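PDB 2IU5: Hth-type dhaklm operon transcriptional activator DHAS, which activates transcription of the dhaKLM operon in complex with DhaQ, in response to dihydroxyacetone, by binding an inverted repeat that partly overlaps the -35 promoter sequence. Local coordinates for residues Leu61-Ile73 with Leu89-Ile103. The protein carries 1 engineered substitution. Sequence-based numbering, arbitrary orientation.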
loop_
_atom_site.group_PDB
_atom_site.type_symbol
_atom_site.label_atom_id
_atom_site.label_comp_id
_atom_site.label_asym_id
_atom_site.label_seq_id
_atom_site.Cartn_x
_atom_site.Cartn_y
_atom_site.Cartn_z
ATOM N N LEU A 61 -17.523 -11.838 -12.916
ATOM C CA LEU A 61 -16.359 -11.041 -12.480
ATOM C C LEU A 61 -15.629 -11.740 -11.349
ATOM O O LEU A 61 -14.398 -11.864 -11.388
ATOM C CB LEU A 61 -16.791 -9.641 -12.011
ATOM C CG LEU A 61 -17.067 -8.572 -13.065
ATOM C CD1 LEU A 61 -17.500 -7.339 -12.305
ATOM C CD2 LEU A 61 -15.757 -8.303 -13.840
ATOM N N SER A 62 -16.368 -12.194 -10.343
ATOM C CA SER A 62 -15.762 -12.856 -9.193
ATOM C C SER A 62 -14.930 -14.036 -9.681
ATOM O O SER A 62 -13.796 -14.266 -9.223
ATOM C CB SER A 62 -16.858 -13.334 -8.247
ATOM O OG SER A 62 -17.432 -12.217 -7.591
ATOM N N TRP A 63 -15.488 -14.792 -10.620
ATOM C CA TRP A 63 -14.809 -15.969 -11.144
ATOM C C TRP A 63 -13.535 -15.563 -11.877
ATOM O O TRP A 63 -12.474 -16.192 -11.711
ATOM C CB TRP A 63 -15.750 -16.802 -12.053
ATOM C CG TRP A 63 -15.082 -18.088 -12.437
ATOM C CD1 TRP A 63 -15.037 -19.221 -11.698
ATOM C CD2 TRP A 63 -14.351 -18.360 -13.638
ATOM N NE1 TRP A 63 -14.333 -20.195 -12.350
ATOM C CE2 TRP A 63 -13.896 -19.693 -13.546
ATOM C CE3 TRP A 63 -14.032 -17.618 -14.780
ATOM C CZ2 TRP A 63 -13.148 -20.306 -14.551
ATOM C CZ3 TRP A 63 -13.285 -18.226 -15.776
ATOM C CH2 TRP A 63 -12.849 -19.559 -15.653
ATOM N N ILE A 64 -13.622 -14.511 -12.686
ATOM C CA ILE A 64 -12.452 -14.035 -13.415
ATOM C C ILE A 64 -11.338 -13.661 -12.437
ATOM O O ILE A 64 -10.180 -14.024 -12.644
ATOM C CB ILE A 64 -12.835 -12.844 -14.290
ATOM C CG1 ILE A 64 -13.564 -13.360 -15.530
ATOM C CG2 ILE A 64 -11.612 -12.057 -14.723
ATOM C CD1 ILE A 64 -14.360 -12.238 -16.220
ATOM N N PHE A 65 -11.685 -12.941 -11.378
ATOM C CA PHE A 65 -10.665 -12.487 -10.427
ATOM C C PHE A 65 -10.005 -13.709 -9.786
ATOM O O PHE A 65 -8.770 -13.791 -9.664
ATOM C CB PHE A 65 -11.324 -11.646 -9.327
ATOM C CG PHE A 65 -11.984 -10.376 -9.808
ATOM C CD1 PHE A 65 -11.584 -9.740 -10.975
ATOM C CD2 PHE A 65 -13.017 -9.831 -9.067
ATOM C CE1 PHE A 65 -12.222 -8.565 -11.385
ATOM C CE2 PHE A 65 -13.643 -8.673 -9.473
ATOM C CZ PHE A 65 -13.251 -8.052 -10.621
ATOM N N GLU A 66 -10.806 -14.681 -9.369
ATOM C CA GLU A 66 -10.242 -15.829 -8.652
ATOM C C GLU A 66 -9.399 -16.682 -9.592
ATOM O O GLU A 66 -8.300 -17.122 -9.242
ATOM C CB GLU A 66 -11.363 -16.686 -8.098
ATOM C CG GLU A 66 -12.094 -16.071 -6.943
ATOM C CD GLU A 66 -13.272 -16.932 -6.516
ATOM O OE1 GLU A 66 -13.785 -17.750 -7.328
ATOM O OE2 GLU A 66 -13.679 -16.778 -5.356
ATOM N N ASN A 67 -9.912 -16.916 -10.787
ATOM C CA ASN A 67 -9.254 -17.819 -11.718
ATOM C C ASN A 67 -7.985 -17.201 -12.284
ATOM O O ASN A 67 -6.951 -17.859 -12.363
ATOM C CB ASN A 67 -10.180 -18.091 -12.891
ATOM C CG ASN A 67 -9.500 -18.896 -13.980
ATOM O OD1 ASN A 67 -9.458 -20.121 -13.900
ATOM N ND2 ASN A 67 -8.959 -18.212 -15.003
ATOM N N ASP A 68 -8.057 -15.940 -12.686
ATOM C CA ASP A 68 -6.965 -15.385 -13.486
ATOM C C ASP A 68 -5.729 -15.202 -12.602
ATOM O O ASP A 68 -4.613 -15.529 -13.007
ATOM C CB ASP A 68 -7.365 -14.045 -14.112
ATOM C CG ASP A 68 -8.245 -14.214 -15.347
ATOM O OD1 ASP A 68 -8.670 -15.357 -15.646
ATOM O OD2 ASP A 68 -8.495 -13.190 -16.006
ATOM N N PHE A 69 -5.918 -14.674 -11.394
ATOM C CA PHE A 69 -4.784 -14.485 -10.496
ATOM C C PHE A 69 -4.173 -15.790 -10.025
ATOM O O PHE A 69 -2.948 -15.887 -9.939
ATOM C CB PHE A 69 -5.130 -13.552 -9.336
ATOM C CG PHE A 69 -5.254 -12.117 -9.768
ATOM C CD1 PHE A 69 -4.140 -11.286 -9.794
ATOM C CD2 PHE A 69 -6.486 -11.590 -10.158
ATOM C CE1 PHE A 69 -4.267 -9.942 -10.205
ATOM C CE2 PHE A 69 -6.622 -10.254 -10.566
ATOM C CZ PHE A 69 -5.517 -9.430 -10.591
ATOM N N ALA A 70 -4.993 -16.788 -9.723
ATOM C CA ALA A 70 -4.453 -18.112 -9.367
ATOM C C ALA A 70 -3.687 -18.750 -10.522
ATOM O O ALA A 70 -2.640 -19.370 -10.326
ATOM C CB ALA A 70 -5.579 -19.029 -8.925
ATOM N N GLU A 71 -4.212 -18.598 -11.735
ATOM C CA GLU A 71 -3.592 -19.216 -12.886
ATOM C C GLU A 71 -2.212 -18.623 -13.084
ATOM O O GLU A 71 -1.263 -19.351 -13.393
ATOM C CB GLU A 71 -4.463 -19.058 -14.122
ATOM C CG GLU A 71 -5.650 -19.990 -14.069
ATOM C CD GLU A 71 -6.267 -20.257 -15.426
ATOM O OE1 GLU A 71 -6.061 -19.421 -16.340
ATOM O OE2 GLU A 71 -6.949 -21.306 -15.551
ATOM N N LEU A 72 -2.119 -17.310 -12.893
ATOM C CA LEU A 72 -0.878 -16.590 -13.164
ATOM C C LEU A 72 0.171 -16.860 -12.102
ATOM O O LEU A 72 1.368 -16.958 -12.417
ATOM C CB LEU A 72 -1.136 -15.091 -13.283
ATOM C CG LEU A 72 -1.878 -14.687 -14.561
ATOM C CD1 LEU A 72 -2.581 -13.359 -14.337
ATOM C CD2 LEU A 72 -0.966 -14.630 -15.772
ATOM N N ILE A 73 -0.258 -16.981 -10.854
ATOM C CA ILE A 73 0.696 -17.073 -9.748
ATOM C C ILE A 73 1.008 -18.539 -9.430
ATOM O O ILE A 73 2.167 -18.899 -9.242
ATOM C CB ILE A 73 0.192 -16.253 -8.538
ATOM C CG1 ILE A 73 0.110 -14.753 -8.900
ATOM C CG2 ILE A 73 1.051 -16.519 -7.286
ATOM C CD1 ILE A 73 -0.721 -13.964 -7.922
ATOM N N LEU A 89 2.133 -11.764 -14.702
ATOM C CA LEU A 89 1.135 -10.948 -14.020
ATOM C C LEU A 89 1.155 -9.483 -14.478
ATOM O O LEU A 89 0.099 -8.882 -14.772
ATOM C CB LEU A 89 1.371 -11.082 -12.518
ATOM C CG LEU A 89 0.374 -10.383 -11.624
ATOM C CD1 LEU A 89 -1.039 -10.861 -11.908
ATOM C CD2 LEU A 89 0.735 -10.589 -10.157
ATOM N N LEU A 90 2.334 -8.864 -14.552
ATOM C CA LEU A 90 2.404 -7.490 -15.048
ATOM C C LEU A 90 1.875 -7.377 -16.478
ATOM O O LEU A 90 1.139 -6.444 -16.797
ATOM C CB LEU A 90 3.836 -6.940 -14.968
ATOM C CG LEU A 90 4.350 -6.854 -13.533
ATOM C CD1 LEU A 90 5.828 -6.409 -13.536
ATOM C CD2 LEU A 90 3.501 -5.915 -12.663
ATOM N N ARG A 91 2.250 -8.313 -17.342
ATOM C CA ARG A 91 1.737 -8.331 -18.700
ATOM C C ARG A 91 0.221 -8.479 -18.748
ATOM O O ARG A 91 -0.435 -7.829 -19.557
ATOM C CB ARG A 91 2.375 -9.465 -19.486
ATOM C CG ARG A 91 3.757 -9.115 -19.949
ATOM C CD ARG A 91 4.312 -10.087 -20.984
ATOM N NE ARG A 91 5.670 -9.679 -21.259
ATOM C CZ ARG A 91 6.578 -10.480 -21.801
ATOM N NH1 ARG A 91 6.242 -11.728 -22.120
ATOM N NH2 ARG A 91 7.798 -10.031 -22.021
ATOM N N TYR A 92 -0.336 -9.325 -17.898
ATOM C CA TYR A 92 -1.777 -9.533 -17.839
ATOM C C TYR A 92 -2.458 -8.242 -17.444
ATOM O O TYR A 92 -3.482 -7.849 -18.030
ATOM C CB TYR A 92 -2.063 -10.629 -16.816
ATOM C CG TYR A 92 -3.524 -10.725 -16.389
ATOM C CD1 TYR A 92 -4.456 -11.405 -17.169
ATOM C CD2 TYR A 92 -3.952 -10.138 -15.202
ATOM C CE1 TYR A 92 -5.790 -11.493 -16.766
ATOM C CE2 TYR A 92 -5.268 -10.215 -14.789
ATOM C CZ TYR A 92 -6.176 -10.892 -15.578
ATOM O OH TYR A 92 -7.472 -10.943 -15.131
ATOM N N LEU A 93 -1.907 -7.555 -16.448
ATOM C CA LEU A 93 -2.523 -6.306 -15.983
ATOM C C LEU A 93 -2.416 -5.231 -17.054
ATOM O O LEU A 93 -3.345 -4.427 -17.221
ATOM C CB LEU A 93 -1.908 -5.819 -14.663
ATOM C CG LEU A 93 -2.192 -6.816 -13.539
ATOM C CD1 LEU A 93 -1.357 -6.399 -12.334
ATOM C CD2 LEU A 93 -3.662 -6.828 -13.160
ATOM N N ASP A 94 -1.310 -5.189 -17.794
ATOM C CA ASP A 94 -1.198 -4.236 -18.906
ATOM C C ASP A 94 -2.223 -4.513 -20.029
ATOM O O ASP A 94 -2.870 -3.593 -20.533
ATOM C CB ASP A 94 0.207 -4.297 -19.513
ATOM C CG ASP A 94 1.219 -3.466 -18.761
ATOM O OD1 ASP A 94 0.804 -2.623 -17.926
ATOM O OD2 ASP A 94 2.437 -3.664 -19.008
ATOM N N GLU A 95 -2.353 -5.778 -20.420
ATOM C CA GLU A 95 -3.280 -6.169 -21.468
ATOM C C GLU A 95 -4.690 -5.820 -21.033
ATOM O O GLU A 95 -5.504 -5.334 -21.840
ATOM C CB GLU A 95 -3.176 -7.667 -21.721
ATOM C CG GLU A 95 -4.179 -8.148 -22.730
ATOM C CD GLU A 95 -3.870 -9.552 -23.196
ATOM O OE1 GLU A 95 -2.722 -10.000 -22.973
ATOM O OE2 GLU A 95 -4.789 -10.180 -23.775
ATOM N N ASN A 96 -4.975 -6.064 -19.759
ATOM C CA ASN A 96 -6.319 -5.850 -19.252
ATOM C C ASN A 96 -6.420 -4.578 -18.427
ATOM O O ASN A 96 -7.216 -4.517 -17.478
ATOM C CB ASN A 96 -6.770 -7.048 -18.425
ATOM C CG ASN A 96 -6.952 -8.277 -19.261
ATOM O OD1 ASN A 96 -7.952 -8.428 -19.967
ATOM N ND2 ASN A 96 -5.985 -9.173 -19.201
ATOM N N GLN A 97 -5.618 -3.577 -18.782
ATOM C CA GLN A 97 -5.557 -2.364 -17.982
ATOM C C GLN A 97 -6.914 -1.646 -17.952
ATOM O O GLN A 97 -7.331 -1.122 -16.912
ATOM C CB GLN A 97 -4.498 -1.437 -18.546
ATOM C CG GLN A 97 -4.415 -0.096 -17.909
ATOM C CD GLN A 97 -3.892 0.855 -18.937
ATOM O OE1 GLN A 97 -4.657 1.412 -19.731
ATOM N NE2 GLN A 97 -2.579 1.043 -18.941
ATOM N N ILE A 98 -7.619 -1.614 -19.077
ATOM C CA ILE A 98 -8.869 -0.876 -19.103
ATOM C C ILE A 98 -9.902 -1.599 -18.241
ATOM O O ILE A 98 -10.643 -0.974 -17.483
ATOM C CB ILE A 98 -9.394 -0.680 -20.516
ATOM C CG1 ILE A 98 -8.478 0.291 -21.242
ATOM C CG2 ILE A 98 -10.861 -0.231 -20.497
ATOM C CD1 ILE A 98 -8.853 0.569 -22.652
ATOM N N PHE A 99 -9.956 -2.920 -18.350
ATOM C CA PHE A 99 -10.817 -3.759 -17.518
ATOM C C PHE A 99 -10.574 -3.419 -16.057
ATOM O O PHE A 99 -11.536 -3.163 -15.316
ATOM C CB PHE A 99 -10.462 -5.225 -17.809
ATOM C CG PHE A 99 -11.206 -6.268 -17.008
ATOM C CD1 PHE A 99 -12.451 -6.738 -17.392
ATOM C CD2 PHE A 99 -10.640 -6.793 -15.861
ATOM C CE1 PHE A 99 -13.108 -7.707 -16.640
ATOM C CE2 PHE A 99 -11.296 -7.755 -15.113
ATOM C CZ PHE A 99 -12.533 -8.212 -15.501
ATOM N N TYR A 100 -9.300 -3.423 -15.642
ATOM C CA TYR A 100 -9.005 -3.202 -14.219
ATOM C C TYR A 100 -9.228 -1.766 -13.781
ATOM O O TYR A 100 -9.665 -1.530 -12.645
ATOM C CB TYR A 100 -7.655 -3.801 -13.753
ATOM C CG TYR A 100 -7.831 -5.289 -13.644
ATOM C CD1 TYR A 100 -8.546 -5.831 -12.567
ATOM C CD2 TYR A 100 -7.317 -6.152 -14.592
ATOM C CE1 TYR A 100 -8.744 -7.189 -12.432
ATOM C CE2 TYR A 100 -7.510 -7.540 -14.463
ATOM C CZ TYR A 100 -8.223 -8.036 -13.375
ATOM O OH TYR A 100 -8.431 -9.382 -13.229
ATOM N N GLN A 101 -8.947 -0.791 -14.638
ATOM C CA GLN A 101 -9.337 0.588 -14.344
ATOM C C GLN A 101 -10.833 0.646 -14.022
ATOM O O GLN A 101 -11.252 1.301 -13.051
ATOM C CB GLN A 101 -9.128 1.496 -15.553
ATOM C CG GLN A 101 -7.711 1.791 -15.900
ATOM C CD GLN A 101 -7.619 2.743 -17.072
ATOM O OE1 GLN A 101 -8.605 2.967 -17.791
ATOM N NE2 GLN A 101 -6.436 3.314 -17.274
ATOM N N LYS A 102 -11.632 -0.039 -14.840
ATOM C CA LYS A 102 -13.066 -0.073 -14.598
ATOM C C LYS A 102 -13.448 -0.727 -13.295
ATOM O O LYS A 102 -14.338 -0.246 -12.603
ATOM C CB LYS A 102 -13.818 -0.679 -15.774
ATOM C CG LYS A 102 -13.755 0.204 -16.991
ATOM C CD LYS A 102 -14.340 -0.488 -18.213
ATOM C CE LYS A 102 -14.233 0.438 -19.403
ATOM N NZ LYS A 102 -14.520 -0.219 -20.715
ATOM N N ILE A 103 -12.779 -1.815 -12.959
ATOM C CA ILE A 103 -13.080 -2.530 -11.724
ATOM C C ILE A 103 -12.731 -1.688 -10.499
ATOM O O ILE A 103 -13.468 -1.704 -9.504
ATOM C CB ILE A 103 -12.328 -3.841 -11.649
ATOM C CG1 ILE A 103 -12.753 -4.779 -12.788
ATOM C CG2 ILE A 103 -12.540 -4.490 -10.280
ATOM C CD1 ILE A 103 -14.233 -5.009 -12.879
#
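Leu72 lays CD1 over one face of the Tyr92 ring in a CH-pi contact, 3.8 Å from the ring centroid, while an edge of the same ring points at the face of Phe69 in a T-shaped pair with planes at 79°. The Phe69 side chain is a knob in the hole made by Leu89, Tyr92, Leu93 and Tyr100. Phe99 CD2 lies over the centre of one face of Tyr100, and Tyr92 OH is in plane at that ring's edge. Phe65 has Leu61 O over one face; Ile103 CD1 lies in plane at its edge, and Phe65 CZ meets Ile103 CG2 at 3.6 Å. Leu61 CD2 and Ile103 CD1 meet tip to tip at 3.8 Å. Tyr92 CG stands anti to the backbone N (chi1 166°), which carries the hydroxyl across to helix 57-73. There Tyr92 OH donates to the anti lone pair of Asp68 OD2 at 2.6 Å, carboxylate and ring planes nearly perpendicular, and accepts from Tyr100 OH, also at 2.6 Å. Asn67 ND2 holds Asp68 OD1, and Lys23 forms a salt bridge with OD2. A phenylalanine in place of Tyr92 would probably leave Tyr100 OH without its acceptor and Asp68 without its tyrosine donor. The contact joins the last helix of the TetR-type DNA-binding region to the C-terminal regulatory region, and its relay from Tyr100 through Tyr92 to Asp68 gives this buried, largely apolar interface a polar link, Lys23 probably stabilising the carboxylate.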